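Local coordinates for hydrolase (PDB 2OBB), which binds magnesium and is probably a hydrolase of the haloacid dehalogenase (HAD) type, although its substrate has not been established, at residues T13-R18 with I58-A63; W106-E111 with A120-Q125. All blocks are in the same frame, centred on the assembly; numbering follows the deposited sequence.

Contact 1 of 2, residues T13-R18 with I58-A63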
loop_
_atom_site.group_PDB
_atom_site.type_symbol
_atom_site.label_atom_id
_atom_site.label_comp_id
_atom_site.label_asym_id
_atom_site.label_seq_id
_atom_site.Cartn_x
_atom_site.Cartn_y
_atom_site.Cartn_z
ATOM N N THR A 13 -10.888 -3.715 3.951
ATOM C CA THR A 13 -10.572 -4.205 2.624
ATOM C C THR A 13 -11.317 -5.490 2.279
ATOM O O THR A 13 -11.968 -5.562 1.252
ATOM C CB THR A 13 -9.047 -4.441 2.464
ATOM O OG1 THR A 13 -8.351 -3.234 2.777
ATOM C CG2 THR A 13 -8.683 -4.870 1.027
ATOM N N ILE A 14 -11.159 -6.518 3.120
ATOM C CA ILE A 14 -11.854 -7.792 2.971
ATOM C C ILE A 14 -13.144 -7.773 3.823
ATOM O O ILE A 14 -14.174 -8.348 3.425
ATOM C CB ILE A 14 -10.930 -8.988 3.387
ATOM C CG1 ILE A 14 -9.749 -9.153 2.409
ATOM C CG2 ILE A 14 -11.710 -10.317 3.449
ATOM C CD1 ILE A 14 -8.773 -10.245 2.795
ATOM N N VAL A 15 -13.069 -7.128 5.009
ATOM C CA VAL A 15 -14.239 -6.943 5.875
ATOM C C VAL A 15 -14.423 -5.473 6.208
ATOM O O VAL A 15 -13.466 -4.718 6.138
ATOM C CB VAL A 15 -14.126 -7.750 7.193
ATOM C CG1 VAL A 15 -14.193 -9.223 6.903
ATOM C CG2 VAL A 15 -12.824 -7.394 7.963
ATOM N N GLU A 16 -15.641 -5.070 6.585
ATOM C CA GLU A 16 -15.846 -3.753 7.184
ATOM C C GLU A 16 -14.905 -3.611 8.371
ATOM O O GLU A 16 -14.612 -4.596 9.059
ATOM C CB GLU A 16 -17.259 -3.575 7.720
ATOM C CG GLU A 16 -18.317 -4.124 6.857
ATOM C CD GLU A 16 -19.008 -3.064 6.085
ATOM O OE1 GLU A 16 -18.333 -2.373 5.269
ATOM O OE2 GLU A 16 -20.237 -2.928 6.317
ATOM N N HIS A 17 -14.459 -2.379 8.616
ATOM C CA HIS A 17 -13.458 -2.102 9.640
ATOM C C HIS A 17 -14.086 -2.102 11.028
ATOM O O HIS A 17 -14.698 -1.122 11.419
ATOM C CB HIS A 17 -12.811 -0.741 9.377
ATOM C CG HIS A 17 -11.480 -0.563 10.030
ATOM N ND1 HIS A 17 -10.552 0.360 9.582
ATOM C CD2 HIS A 17 -10.902 -1.208 11.073
ATOM C CE1 HIS A 17 -9.467 0.287 10.335
ATOM N NE2 HIS A 17 -9.655 -0.655 11.246
ATOM N N ARG A 18 -13.942 -3.194 11.764
ATOM C CA ARG A 18 -14.461 -3.252 13.121
ATOM C C ARG A 18 -13.402 -3.665 14.155
ATOM O O ARG A 18 -13.740 -4.148 15.246
ATOM C CB ARG A 18 -15.672 -4.190 13.180
ATOM C CG ARG A 18 -16.878 -3.715 12.425
ATOM C CD ARG A 18 -17.426 -2.407 12.990
ATOM N NE ARG A 18 -18.653 -2.003 12.298
ATOM C CZ ARG A 18 -18.692 -1.434 11.088
ATOM N NH1 ARG A 18 -19.870 -1.134 10.553
ATOM N NH2 ARG A 18 -17.568 -1.159 10.412
ATOM N N ILE A 58 -6.982 -14.917 9.940
ATOM C CA ILE A 58 -6.663 -16.073 9.096
ATOM C C ILE A 58 -7.741 -17.160 9.170
ATOM O O ILE A 58 -8.140 -17.737 8.130
ATOM C CB ILE A 58 -5.287 -16.650 9.465
ATOM C CG1 ILE A 58 -4.194 -15.745 8.912
ATOM C CG2 ILE A 58 -5.113 -18.061 8.917
ATOM C CD1 ILE A 58 -2.867 -15.865 9.683
ATOM N N GLU A 59 -8.212 -17.465 10.376
ATOM C CA GLU A 59 -9.244 -18.489 10.509
ATOM C C GLU A 59 -10.563 -18.046 9.876
ATOM O O GLU A 59 -11.254 -18.850 9.251
ATOM C CB GLU A 59 -9.439 -18.950 11.961
ATOM C CG GLU A 59 -8.860 -20.342 12.235
ATOM C CD GLU A 59 -9.678 -21.490 11.624
ATOM O OE1 GLU A 59 -10.854 -21.286 11.247
ATOM O OE2 GLU A 59 -9.142 -22.616 11.534
ATOM N N TRP A 60 -10.899 -16.770 10.032
ATOM C CA TRP A 60 -12.097 -16.233 9.412
ATOM C C TRP A 60 -12.008 -16.431 7.883
ATOM O O TRP A 60 -12.993 -16.807 7.231
ATOM C CB TRP A 60 -12.246 -14.748 9.786
ATOM C CG TRP A 60 -13.477 -14.104 9.250
ATOM C CD1 TRP A 60 -14.668 -13.915 9.904
ATOM C CD2 TRP A 60 -13.660 -13.593 7.915
ATOM N NE1 TRP A 60 -15.584 -13.308 9.054
ATOM C CE2 TRP A 60 -14.987 -13.095 7.832
ATOM C CE3 TRP A 60 -12.843 -13.531 6.788
ATOM C CZ2 TRP A 60 -15.506 -12.521 6.658
ATOM C CZ3 TRP A 60 -13.355 -12.936 5.607
ATOM C CH2 TRP A 60 -14.682 -12.454 5.560
ATOM N N CYS A 61 -10.822 -16.211 7.318
ATOM C CA CYS A 61 -10.638 -16.445 5.886
ATOM C C CYS A 61 -10.663 -17.919 5.526
ATOM O O CYS A 61 -11.327 -18.306 4.558
ATOM C CB CYS A 61 -9.360 -15.803 5.368
ATOM S SG CYS A 61 -9.422 -14.011 5.449
ATOM N N ARG A 62 -9.933 -18.734 6.291
ATOM C CA ARG A 62 -9.883 -20.186 6.076
ATOM C C ARG A 62 -11.289 -20.793 6.036
ATOM O O ARG A 62 -11.594 -21.618 5.175
ATOM C CB ARG A 62 -9.058 -20.841 7.181
ATOM C CG ARG A 62 -9.038 -22.356 7.127
ATOM C CD ARG A 62 -8.125 -22.994 8.187
ATOM N NE ARG A 62 -6.740 -22.516 8.070
ATOM C CZ ARG A 62 -6.105 -21.771 8.984
ATOM N NH1 ARG A 62 -4.847 -21.401 8.746
ATOM N NH2 ARG A 62 -6.704 -21.410 10.137
ATOM N N ALA A 63 -12.146 -20.359 6.961
ATOM C CA ALA A 63 -13.519 -20.869 7.057
ATOM C C ALA A 63 -14.375 -20.577 5.819
ATOM O O ALA A 63 -15.405 -21.206 5.609
ATOM C CB ALA A 63 -14.183 -20.325 8.304
#

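Contact 2 of 2, residues W106-E111 with A120-Q125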
loop_
_atom_site.group_PDB
_atom_site.type_symbol
_atom_site.label_atom_id
_atom_site.label_comp_id
_atom_site.label_asym_id
_atom_site.label_seq_id
_atom_site.Cartn_x
_atom_site.Cartn_y
_atom_site.Cartn_z
ATOM N N TRP A 106 -14.750 -4.695 -5.446
ATOM C CA TRP A 106 -14.019 -5.853 -5.898
ATOM C C TRP A 106 -14.231 -6.186 -7.373
ATOM O O TRP A 106 -13.296 -6.657 -8.021
ATOM C CB TRP A 106 -14.330 -7.017 -4.987
ATOM C CG TRP A 106 -13.607 -6.845 -3.683
ATOM C CD1 TRP A 106 -14.113 -6.361 -2.502
ATOM C CD2 TRP A 106 -12.241 -7.190 -3.428
ATOM N NE1 TRP A 106 -13.121 -6.377 -1.520
ATOM C CE2 TRP A 106 -11.969 -6.888 -2.064
ATOM C CE3 TRP A 106 -11.217 -7.716 -4.221
ATOM C CZ2 TRP A 106 -10.707 -7.087 -1.483
ATOM C CZ3 TRP A 106 -9.931 -7.931 -3.618
ATOM C CH2 TRP A 106 -9.711 -7.620 -2.268
ATOM N N GLY A 107 -15.424 -5.903 -7.906
ATOM C CA GLY A 107 -15.631 -5.896 -9.358
ATOM C C GLY A 107 -14.560 -5.129 -10.131
ATOM O O GLY A 107 -13.976 -5.655 -11.080
ATOM N N ILE A 108 -14.284 -3.895 -9.713
ATOM C CA ILE A 108 -13.346 -3.062 -10.413
ATOM C C ILE A 108 -11.912 -3.498 -10.122
ATOM O O ILE A 108 -11.080 -3.489 -11.019
ATOM C CB ILE A 108 -13.565 -1.552 -10.159
ATOM C CG1 ILE A 108 -14.772 -1.051 -10.949
ATOM C CG2 ILE A 108 -12.397 -0.732 -10.736
ATOM C CD1 ILE A 108 -16.013 -0.919 -10.144
ATOM N N ILE A 109 -11.632 -3.901 -8.883
ATOM C CA ILE A 109 -10.323 -4.420 -8.546
ATOM C C ILE A 109 -9.986 -5.543 -9.521
ATOM O O ILE A 109 -8.920 -5.538 -10.146
ATOM C CB ILE A 109 -10.234 -4.918 -7.049
ATOM C CG1 ILE A 109 -10.203 -3.727 -6.067
ATOM C CG2 ILE A 109 -9.000 -5.805 -6.835
ATOM C CD1 ILE A 109 -10.320 -4.148 -4.538
ATOM N N TYR A 110 -10.919 -6.483 -9.682
ATOM C CA TYR A 110 -10.739 -7.610 -10.578
ATOM C C TYR A 110 -10.510 -7.206 -12.046
ATOM O O TYR A 110 -9.537 -7.637 -12.681
ATOM C CB TYR A 110 -11.918 -8.562 -10.451
ATOM C CG TYR A 110 -11.784 -9.761 -11.345
ATOM C CD1 TYR A 110 -10.877 -10.785 -11.049
ATOM C CD2 TYR A 110 -12.550 -9.864 -12.504
ATOM C CE1 TYR A 110 -10.732 -11.894 -11.901
ATOM C CE2 TYR A 110 -12.430 -10.960 -13.353
ATOM C CZ TYR A 110 -11.522 -11.973 -13.052
ATOM O OH TYR A 110 -11.436 -13.057 -13.905
ATOM N N GLU A 111 -11.397 -6.382 -12.592
ATOM C CA GLU A 111 -11.181 -5.860 -13.949
ATOM C C GLU A 111 -9.801 -5.206 -14.108
ATOM O O GLU A 111 -9.133 -5.401 -15.117
ATOM C CB GLU A 111 -12.289 -4.893 -14.353
ATOM C CG GLU A 111 -12.051 -4.175 -15.655
ATOM C CD GLU A 111 -13.232 -3.293 -16.078
ATOM O OE1 GLU A 111 -14.164 -3.088 -15.250
ATOM O OE2 GLU A 111 -13.234 -2.799 -17.241
ATOM N N ALA A 120 -7.552 5.371 -14.370
ATOM C CA ALA A 120 -7.667 6.256 -15.540
ATOM C C ALA A 120 -8.399 5.536 -16.668
ATOM O O ALA A 120 -9.418 6.022 -17.164
ATOM C CB ALA A 120 -6.300 6.736 -15.989
ATOM N N ASP A 121 -7.894 4.357 -17.033
ATOM C CA ASP A 121 -8.552 3.465 -18.000
ATOM C C ASP A 121 -10.007 3.199 -17.655
ATOM O O ASP A 121 -10.874 3.462 -18.472
ATOM C CB ASP A 121 -7.820 2.132 -18.081
ATOM C CG ASP A 121 -6.393 2.283 -18.524
ATOM O OD1 ASP A 121 -6.089 3.259 -19.250
ATOM O OD2 ASP A 121 -5.574 1.425 -18.150
ATOM N N ILE A 122 -10.260 2.685 -16.446
ATOM C CA ILE A 122 -11.605 2.370 -15.980
ATOM C C ILE A 122 -12.559 3.513 -16.268
ATOM O O ILE A 122 -13.594 3.321 -16.909
ATOM C CB ILE A 122 -11.628 2.064 -14.459
ATOM C CG1 ILE A 122 -10.813 0.811 -14.131
ATOM C CG2 ILE A 122 -13.076 1.939 -13.934
ATOM C CD1 ILE A 122 -11.382 -0.487 -14.677
ATOM N N TYR A 123 -12.194 4.712 -15.832
ATOM C CA TYR A 123 -13.082 5.854 -15.984
ATOM C C TYR A 123 -13.138 6.471 -17.390
ATOM O O TYR A 123 -14.215 6.930 -17.808
ATOM C CB TYR A 123 -12.844 6.887 -14.879
ATOM C CG TYR A 123 -13.227 6.343 -13.510
ATOM C CD1 TYR A 123 -14.561 6.326 -13.086
ATOM C CD2 TYR A 123 -12.266 5.821 -12.653
ATOM C CE1 TYR A 123 -14.921 5.805 -11.823
ATOM C CE2 TYR A 123 -12.611 5.303 -11.395
ATOM C CZ TYR A 123 -13.938 5.303 -10.986
ATOM O OH TYR A 123 -14.275 4.786 -9.749
ATOM N N SER A 124 -12.027 6.456 -18.134
ATOM C CA SER A 124 -12.044 7.049 -19.486
ATOM C C SER A 124 -12.905 6.271 -20.513
ATOM O O SER A 124 -12.745 5.063 -20.715
ATOM C CB SER A 124 -10.632 7.426 -20.010
ATOM O OG SER A 124 -9.817 6.311 -20.348
ATOM N N GLN A 125 -13.827 7.002 -21.142
ATOM C CA GLN A 125 -14.851 6.442 -22.037
ATOM C C GLN A 125 -14.836 7.082 -23.442
ATOM O O GLN A 125 -15.887 7.257 -24.083
ATOM C CB GLN A 125 -16.239 6.599 -21.397
ATOM C CG GLN A 125 -16.700 8.060 -21.237
ATOM C CD GLN A 125 -17.428 8.303 -19.930
ATOM O OE1 GLN A 125 -17.177 7.622 -18.923
ATOM N NE2 GLN A 125 -18.337 9.280 -19.934
#

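Contact 1 of 2, residues T13-R18 with I58-A63
Trp-60 lays its indole against Val-15 and Ile-14, joining helix 51-62 to the loop after strand 5-8, which carries the magnesium ligands Asp-9 and Asp-11, in what looks like a HAD-type, Rossmann-like fold. The Trp-60 side chain leaves the helix with its CB directed toward the loop. CG stands anti to the backbone N (chi1 -178°), and this throws the indole away from the helix with its six-membered ring leading. At the helix end of that ring, CE3 has Cys-61 SG at the edge and in the ring plane, 3.7 Å away. Further out, CZ3 meets the CG2 methyl of Ile-14 at 3.8 Å; that approach is oblique. The tip, CH2, lies 3.5 Å from Val-15 CG1, and the neighbouring CZ2 is 3.6 Å from the same methyl. Val-15 CG1 sits over one face as a CH-pi donor, 3.8 Å from the centroid of the six-membered ring and 25° off its normal, so it is displaced toward the rim.

No hydrogen bond crosses between the segments; the join is apolar and buried. Leu-33 of helix 29-38 and Val-8 of strand 5-8 also touch Ile-14, while Arg-64 makes a cation-pi contact with the indole. Val-15 has its side chain about 4 Å from that of Asp-11 and about 8 Å from the magnesium ion, which places the indole contact just behind the metal site. The loop also carries Thr-13 of the probable DxDx(T/V) motif, whose OG1 is hydrogen-bonded to Asp-9 OD2 and to Asp-97 N.

Contact 2 of 2, residues W106-E111 with A120-Q125
The carboxylate of Glu-111 receives the CD1 methyl of Ile-122 over one face: that carbon is 3.6 Å from Glu-111 CD and practically on the normal to the carboxylate plane, with OE1 and OE2 equally distant. This is the packing of the consecutive helices 106-115 and 119-123 at the C-terminal end of what is probably a HAD-type fold. Beside the contact, the Tyr-123 ring has its own neighbour Ile-122 CG2 over one face, 4.1 Å above the plane and toward the rim, and it also meets Tyr-123 of the second subunit, the two rings being nearly parallel at about 5°. Trp-106 belongs to the inward face of helix 106-115, away from helix 119-123, and carries Ile-109 CD1 on one face, 3.6 Å above the indole plane.

Between the helices the contact is small, with no hydrogen bond across it: one isoleucine pair and a methyl over a carboxylate. Ile-108 CG2 touches Ile-122 CG1 at 4.1 Å, the two side chains crossing at a slant. Glu-111 reaches Ile-122 with a fully extended chain (chi1 172°, chi2 176°), its CG also approaching the methyl. Its polar end has a partner of its own: OE2 forms a salt bridge with Lys-117, in the connection between the helices, and Ile-122 packs on that same lysine. The second helix runs out at Tyr-123, and Ser-124 leaves helical geometry. Ser-124 N still reaches back to Ala-120 O at 2.8 Å, and the serine OG adds a weak hydrogen bond to the same oxygen at 3.2 Å.

From the N terminus the chain runs through strand 5-8, with the magnesium ligand Asp-9 just beyond it, and enters 13-18. Contact 1 closes only after helix 29-38 and strand 42-45 have been built, when helix 51-62 comes back against that loop. Strands 70-71 and 93-95 follow, with Asp-97 beyond the latter. Contact 2 then spans eight intervening residues: the end of helix 106-115, a short connection and the start of helix 119-123. The two loops thus lie in series, neither nested nor crossed, their centres about 24 Å apart. They are nevertheless joined directly: Trp-106 NE1 is 3.1 Å from Thr-13 O, a probable hydrogen bond tying helix 106-115 to the metal-site loop.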